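Local coordinates for Rho guanine nucleotide exchange factor 12 (Homo sapiens, PDB 1TXD), which acts as a guanine nucleotide exchange factor for the small GTPase RhoA, this piece holding its catalytic DH domain and the adjoining PH domain, at residues Glu22-Glu27 and Ala185-Trp190; Glu31-Glu36 and Glu84-Val89. The protein carries 1 engineered substitution. All coordinates share one frame; numbering follows the deposited sequence.

Contact 1. Residues Glu22-Glu27 and Ala185-Trp190; sequences EIKRQE and AKYTEW
Lys24 lays its CB over the centre of the Tyr187 ring, 3.7 Å from the centroid and nearly on the ring normal, a CH-pi contact made by the aliphatic root of a lysine. CD passes above the rim near CE1 before the chain leads its charged end away from the segment 185-190. One residue along, Arg25 runs its methylenes past the Tyr187 carbonyl, with CG 3.2 Å from Tyr187 O. The first torsion sets that course: CG stands anti to the backbone N (chi1 -162°), and a bend at chi3 then turns the guanidinium toward Trp190. There CH2 of the indole, the leading edge of the ring, meets one guanidinium face with Arg25 NE 3.6 Å away; the two planes are 63° apart, so this is an edge-on approach and not a stack. All this takes place in the helical DH domain, where the start of the long helix 20-57 packs against the turn that links helix 169-186 to helix 191-230. Tyr187 is the first residue to leave the helical path, and Trp190 occupies the N-cap position of the helix that follows.

In the next shell, Glu22 grips Arg25 side-on in a salt bridge: NE reaches OE1 at 3.1 Å, while NH2 gives OE2 a straighter bond of 161°, lying in the guanidinium plane and using the syn lone pair. Gln26 NE2 adds a second donor to OE2 at 2.8 Å, from the anti side and tilted out of the carboxylate plane. Asp99 O also takes a bond from NH2, and Gln100 receives the indole NE1 of Trp190. Across the segments, one water accepts from Arg25 NH1 and donates to Thr188 OG1 at 2.6 Å, a hydroxyl bonded as well to Ile184 O.

Contact 2. Residues Glu31-Glu36 and Glu84-Val89; sequences ELFYTE and EQMKAV
In Met86 and Phe33 alike CG stands anti to the carbonyl carbon (chi1 -78° in the methionine), and this helps bring the two together, since both CA-CB bonds point toward the opposite helix. Beyond CG the Met86 chain is extended, which carries its sulfur and methyl past the aromatic ring to Leu32 and Glu36. The setting is the helical bundle of the DH domain, in which helix 20-57 and helix 72-90 pack in a broadly antiparallel sense; the axes of the two short segments approach to 10.0 Å, with 141° between their N-to-C directions.

Met86 CB sits over the middle of the Phe33 ring, 3.8 Å from the centroid and 9° off its normal, a CH-pi contact, and CG continues across the same face toward CD1 and CE1. The sulfur lies farther along and obliquely, 4.7 Å from the centroid, making a Met-aromatic contact without being directly above the ring. On the same face, toward the rim, Met86 O lies 3.4 Å from Phe33 CE2, and CZ touches Val89 CG1 edge-on.

Glu36 crosses the Met86 chain at about a right angle, presenting its aliphatic part: CB is 3.6 Å from SD, with CG close behind. Its carboxylate is buried but well supplied with partners, since OE2 forms a salt bridge with Arg173 NH2 and a hydrogen bond with Tyr177 OH, while OE1 pairs with His79. The carboxylate thus links helix 20-57 to Arg173 and Tyr177 of helix 169-186 and to His79 of helix 72-90. Trp108 of helix 102-109 also touches Met86. At the tip of the methionine, CE packs against the branched end of Leu32, 3.5 Å from CD1 and 3.6 Å from CG.

How the contacts relate
Both contacts use helix 20-57, on adjoining segments with centres 16 Å apart, and contact 2 is nested within the chain loop that contact 1 closes. Their chemistry follows their depth. Contact 2 joins two helices in the bundle interior: every touching residue is buried, carbon, sulfur and an aromatic face do the work across it, and its buried charge is met by partners beyond the two segments. Contact 1 is only partly buried and joins the helix to an interhelical turn; its ion pair lies within helix 20-57, and a water spans the segments. Both set an aliphatic CB over an aromatic face, and the difference lies in what surrounds it.

Contact 1. Residues Glu22-Glu27 and Ala185-Trp190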
loop_
_atom_site.group_PDB
_atom_site.type_symbol
_atom_site.label_atom_id
_atom_site.label_comp_id
_atom_site.label_asym_id
_atom_site.label_seq_id
_atom_site.Cartn_x
_atom_site.Cartn_y
_atom_site.Cartn_z
ATOM N N GLU A 22 3.424 34.190 -17.375
ATOM C CA GLU A 22 3.072 33.251 -18.437
ATOM C C GLU A 22 4.242 32.329 -18.779
ATOM O O GLU A 22 4.055 31.174 -19.163
ATOM C CB GLU A 22 2.559 34.023 -19.670
ATOM C CG GLU A 22 2.214 33.155 -20.865
ATOM C CD GLU A 22 1.180 32.066 -20.550
ATOM O OE1 GLU A 22 0.393 32.216 -19.582
ATOM O OE2 GLU A 22 1.167 31.063 -21.277
ATOM N N ILE A 23 5.462 32.806 -18.604
ATOM C CA ILE A 23 6.624 31.938 -18.761
ATOM C C ILE A 23 6.660 30.869 -17.650
ATOM O O ILE A 23 6.985 29.722 -17.926
ATOM C CB ILE A 23 7.919 32.760 -18.846
ATOM C CG1 ILE A 23 8.185 33.107 -20.314
ATOM C CG2 ILE A 23 9.097 32.023 -18.322
ATOM C CD1 ILE A 23 9.101 34.210 -20.497
ATOM N N LYS A 24 6.302 31.251 -16.420
ATOM C CA LYS A 24 6.293 30.325 -15.288
ATOM C C LYS A 24 5.227 29.262 -15.494
ATOM O O LYS A 24 5.488 28.086 -15.247
ATOM C CB LYS A 24 6.041 31.051 -13.967
ATOM C CG LYS A 24 7.295 31.598 -13.322
ATOM C CD LYS A 24 7.103 33.012 -12.795
ATOM C CE LYS A 24 8.430 33.756 -12.639
ATOM N NZ LYS A 24 8.237 35.211 -12.808
ATOM N N ARG A 25 4.042 29.676 -15.946
ATOM C CA ARG A 25 2.962 28.754 -16.301
ATOM C C ARG A 25 3.480 27.707 -17.277
ATOM O O ARG A 25 3.176 26.512 -17.117
ATOM C CB ARG A 25 1.716 29.477 -16.892
ATOM C CG ARG A 25 0.391 28.624 -16.881
ATOM C CD ARG A 25 -0.832 29.307 -17.499
ATOM N NE ARG A 25 -0.682 29.330 -18.943
ATOM C CZ ARG A 25 -1.282 28.534 -19.815
ATOM N NH1 ARG A 25 -2.176 27.617 -19.442
ATOM N NH2 ARG A 25 -0.990 28.692 -21.103
ATOM N N GLN A 26 4.281 28.122 -18.259
ATOM C CA GLN A 26 4.680 27.184 -19.294
ATOM C C GLN A 26 5.646 26.200 -18.705
ATOM O O GLN A 26 5.621 25.027 -19.050
ATOM C CB GLN A 26 5.352 27.856 -20.475
ATOM C CG GLN A 26 4.432 28.791 -21.267
ATOM C CD GLN A 26 3.367 28.039 -22.006
ATOM O OE1 GLN A 26 3.664 27.041 -22.644
ATOM N NE2 GLN A 26 2.124 28.485 -21.883
ATOM N N GLU A 27 6.510 26.704 -17.842
ATOM C CA GLU A 27 7.538 25.894 -17.237
ATOM C C GLU A 27 6.919 24.789 -16.383
ATOM O O GLU A 27 7.383 23.675 -16.425
ATOM C CB GLU A 27 8.493 26.752 -16.401
ATOM C CG GLU A 27 9.668 27.365 -17.189
ATOM C CD GLU A 27 10.361 28.501 -16.427
ATOM O OE1 GLU A 27 11.099 29.325 -17.032
ATOM O OE2 GLU A 27 10.169 28.565 -15.193
ATOM N N ALA A 185 -1.963 25.751 -11.402
ATOM C CA ALA A 185 -3.027 26.650 -10.957
ATOM C C ALA A 185 -2.466 27.983 -10.460
ATOM O O ALA A 185 -3.008 29.050 -10.734
ATOM C CB ALA A 185 -3.831 26.015 -9.849
ATOM N N LYS A 186 -1.371 27.888 -9.729
ATOM C CA LYS A 186 -0.697 29.034 -9.161
ATOM C C LYS A 186 -0.371 30.101 -10.210
ATOM O O LYS A 186 -0.493 31.293 -9.933
ATOM C CB LYS A 186 0.589 28.563 -8.474
ATOM C CG LYS A 186 1.267 29.590 -7.617
ATOM C CD LYS A 186 2.607 29.087 -7.093
ATOM C CE LYS A 186 3.407 30.263 -6.480
ATOM N NZ LYS A 186 4.374 29.791 -5.476
ATOM N N TYR A 187 0.086 29.682 -11.390
ATOM C CA TYR A 187 0.460 30.619 -12.449
ATOM C C TYR A 187 -0.601 30.682 -13.549
ATOM O O TYR A 187 -0.307 30.860 -14.725
ATOM C CB TYR A 187 1.823 30.234 -13.030
ATOM C CG TYR A 187 2.925 30.223 -11.999
ATOM C CD1 TYR A 187 3.354 31.402 -11.396
ATOM C CD2 TYR A 187 3.519 29.028 -11.604
ATOM C CE1 TYR A 187 4.369 31.392 -10.438
ATOM C CE2 TYR A 187 4.518 29.009 -10.668
ATOM C CZ TYR A 187 4.942 30.195 -10.085
ATOM O OH TYR A 187 5.935 30.152 -9.146
ATOM N N THR A 188 -1.847 30.506 -13.157
ATOM C CA THR A 188 -2.948 30.614 -14.087
ATOM C C THR A 188 -3.732 31.837 -13.633
ATOM O O THR A 188 -4.229 31.891 -12.507
ATOM C CB THR A 188 -3.812 29.343 -14.078
ATOM O OG1 THR A 188 -3.091 28.240 -14.670
ATOM C CG2 THR A 188 -5.028 29.530 -14.958
ATOM N N GLU A 189 -3.808 32.829 -14.502
ATOM C CA GLU A 189 -4.355 34.123 -14.110
ATOM C C GLU A 189 -5.869 34.134 -14.171
ATOM O O GLU A 189 -6.532 34.539 -13.218
ATOM C CB GLU A 189 -3.789 35.226 -15.000
ATOM C CG GLU A 189 -2.282 35.274 -15.011
ATOM C CD GLU A 189 -1.766 36.599 -14.510
ATOM O OE1 GLU A 189 -1.952 37.618 -15.223
ATOM O OE2 GLU A 189 -1.181 36.610 -13.400
ATOM N N TRP A 190 -6.409 33.625 -15.268
ATOM C CA TRP A 190 -7.783 33.903 -15.632
ATOM C C TRP A 190 -8.730 32.847 -15.057
ATOM O O TRP A 190 -8.520 31.647 -15.232
ATOM C CB TRP A 190 -7.933 34.100 -17.148
ATOM C CG TRP A 190 -7.429 33.009 -17.988
ATOM C CD1 TRP A 190 -8.185 32.159 -18.728
ATOM C CD2 TRP A 190 -6.049 32.633 -18.220
ATOM N NE1 TRP A 190 -7.375 31.259 -19.383
ATOM C CE2 TRP A 190 -6.060 31.526 -19.091
ATOM C CE3 TRP A 190 -4.806 33.108 -17.761
ATOM C CZ2 TRP A 190 -4.876 30.877 -19.515
ATOM C CZ3 TRP A 190 -3.632 32.473 -18.183
ATOM C CH2 TRP A 190 -3.679 31.378 -19.056
HETATM O O HOH W 1 -3.347 26.969 -16.892
#

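Contact 2. Residues Glu31-Glu36 and Glu84-Val89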
loop_
_atom_site.group_PDB
_atom_site.type_symbol
_atom_site.label_atom_id
_atom_site.label_comp_id
_atom_site.label_asym_id
_atom_site.label_seq_id
_atom_site.Cartn_x
_atom_site.Cartn_y
_atom_site.Cartn_z
ATOM N N GLU A 31 6.850 20.737 -16.740
ATOM C CA GLU A 31 7.271 19.855 -15.691
ATOM C C GLU A 31 6.324 18.643 -15.606
ATOM O O GLU A 31 6.786 17.540 -15.394
ATOM C CB GLU A 31 7.318 20.623 -14.352
ATOM C CG GLU A 31 7.858 19.875 -13.133
ATOM C CD GLU A 31 9.320 19.461 -13.246
ATOM O OE1 GLU A 31 9.866 19.461 -14.390
ATOM O OE2 GLU A 31 9.924 19.102 -12.189
ATOM N N LEU A 32 5.020 18.871 -15.752
ATOM C CA LEU A 32 4.044 17.832 -15.692
ATOM C C LEU A 32 4.260 16.913 -16.880
ATOM O O LEU A 32 4.392 15.693 -16.690
ATOM C CB LEU A 32 2.621 18.384 -15.700
ATOM C CG LEU A 32 1.528 17.373 -16.079
ATOM C CD1 LEU A 32 1.367 16.236 -15.047
ATOM C CD2 LEU A 32 0.259 18.094 -16.264
ATOM N N PHE A 33 4.392 17.491 -18.069
ATOM C CA PHE A 33 4.613 16.677 -19.245
ATOM C C PHE A 33 5.921 15.886 -19.169
ATOM O O PHE A 33 5.895 14.697 -19.370
ATOM C CB PHE A 33 4.560 17.488 -20.539
ATOM C CG PHE A 33 3.198 18.112 -20.838
ATOM C CD1 PHE A 33 2.172 18.147 -19.894
ATOM C CD2 PHE A 33 2.969 18.704 -22.073
ATOM C CE1 PHE A 33 0.942 18.770 -20.184
ATOM C CE2 PHE A 33 1.747 19.304 -22.356
ATOM C CZ PHE A 33 0.738 19.322 -21.407
ATOM N N TYR A 34 7.031 16.545 -18.832
ATOM C CA TYR A 34 8.344 15.947 -18.836
ATOM C C TYR A 34 8.481 14.779 -17.835
ATOM O O TYR A 34 9.070 13.770 -18.170
ATOM C CB TYR A 34 9.414 17.021 -18.537
ATOM C CG TYR A 34 10.843 16.494 -18.524
ATOM C CD1 TYR A 34 11.669 16.644 -19.652
ATOM C CD2 TYR A 34 11.388 15.831 -17.379
ATOM C CE1 TYR A 34 12.993 16.152 -19.659
ATOM C CE2 TYR A 34 12.690 15.325 -17.391
ATOM C CZ TYR A 34 13.490 15.498 -18.540
ATOM O OH TYR A 34 14.779 15.033 -18.588
ATOM N N THR A 35 7.976 14.951 -16.616
ATOM C CA THR A 35 8.099 13.941 -15.585
ATOM C C THR A 35 7.115 12.810 -15.868
ATOM O O THR A 35 7.307 11.733 -15.372
ATOM C CB THR A 35 7.814 14.504 -14.196
ATOM O OG1 THR A 35 6.537 15.164 -14.196
ATOM C CG2 THR A 35 8.809 15.584 -13.836
ATOM N N GLU A 36 6.066 13.063 -16.667
ATOM C CA GLU A 36 5.242 11.972 -17.180
ATOM C C GLU A 36 6.013 11.130 -18.174
ATOM O O GLU A 36 5.851 9.898 -18.185
ATOM C CB GLU A 36 3.941 12.439 -17.871
ATOM C CG GLU A 36 3.022 11.273 -18.238
ATOM C CD GLU A 36 2.348 10.696 -17.032
ATOM O OE1 GLU A 36 1.901 9.542 -17.100
ATOM O OE2 GLU A 36 2.293 11.378 -15.994
ATOM N N GLU A 84 0.795 10.321 -24.384
ATOM C CA GLU A 84 0.470 10.645 -25.760
ATOM C C GLU A 84 -0.496 11.843 -25.822
ATOM O O GLU A 84 -0.389 12.670 -26.719
ATOM C CB GLU A 84 -0.130 9.435 -26.479
ATOM C CG GLU A 84 0.874 8.350 -26.866
ATOM C CD GLU A 84 2.093 8.899 -27.620
ATOM O OE1 GLU A 84 1.915 9.786 -28.493
ATOM O OE2 GLU A 84 3.233 8.444 -27.348
ATOM N N GLN A 85 -1.403 11.954 -24.850
ATOM C CA GLN A 85 -2.377 13.032 -24.835
ATOM C C GLN A 85 -1.652 14.332 -24.469
ATOM O O GLN A 85 -2.021 15.406 -24.916
ATOM C CB GLN A 85 -3.486 12.757 -23.820
ATOM C CG GLN A 85 -4.386 11.581 -24.169
ATOM C CD GLN A 85 -5.281 11.208 -23.006
ATOM O OE1 GLN A 85 -4.805 10.946 -21.907
ATOM N NE2 GLN A 85 -6.581 11.186 -23.247
ATOM N N MET A 86 -0.616 14.225 -23.664
ATOM C CA MET A 86 0.173 15.394 -23.295
ATOM C C MET A 86 0.958 15.854 -24.518
ATOM O O MET A 86 0.955 17.048 -24.839
ATOM C CB MET A 86 1.084 15.124 -22.117
ATOM C CG MET A 86 0.389 15.141 -20.771
ATOM S SD MET A 86 1.423 14.284 -19.617
ATOM C CE MET A 86 0.622 14.515 -18.006
ATOM N N LYS A 87 1.561 14.903 -25.236
ATOM C CA LYS A 87 2.246 15.218 -26.497
ATOM C C LYS A 87 1.339 15.970 -27.484
ATOM O O LYS A 87 1.789 16.908 -28.140
ATOM C CB LYS A 87 2.837 13.966 -27.170
ATOM C CG LYS A 87 4.368 13.784 -26.939
ATOM C CD LYS A 87 4.791 12.322 -26.592
ATOM C CE LYS A 87 6.249 12.264 -26.058
ATOM N NZ LYS A 87 6.734 10.887 -25.673
ATOM N N ALA A 88 0.076 15.548 -27.570
ATOM C CA ALA A 88 -0.887 16.079 -28.525
ATOM C C ALA A 88 -1.309 17.472 -28.136
ATOM O O ALA A 88 -1.617 18.283 -29.007
ATOM C CB ALA A 88 -2.118 15.174 -28.621
ATOM N N VAL A 89 -1.337 17.759 -26.842
ATOM C CA VAL A 89 -1.675 19.095 -26.400
ATOM C C VAL A 89 -0.669 20.082 -26.954
ATOM O O VAL A 89 -1.052 21.181 -27.313
ATOM C CB VAL A 89 -1.799 19.230 -24.862
ATOM C CG1 VAL A 89 -1.803 20.683 -24.436
ATOM C CG2 VAL A 89 -3.049 18.598 -24.394
#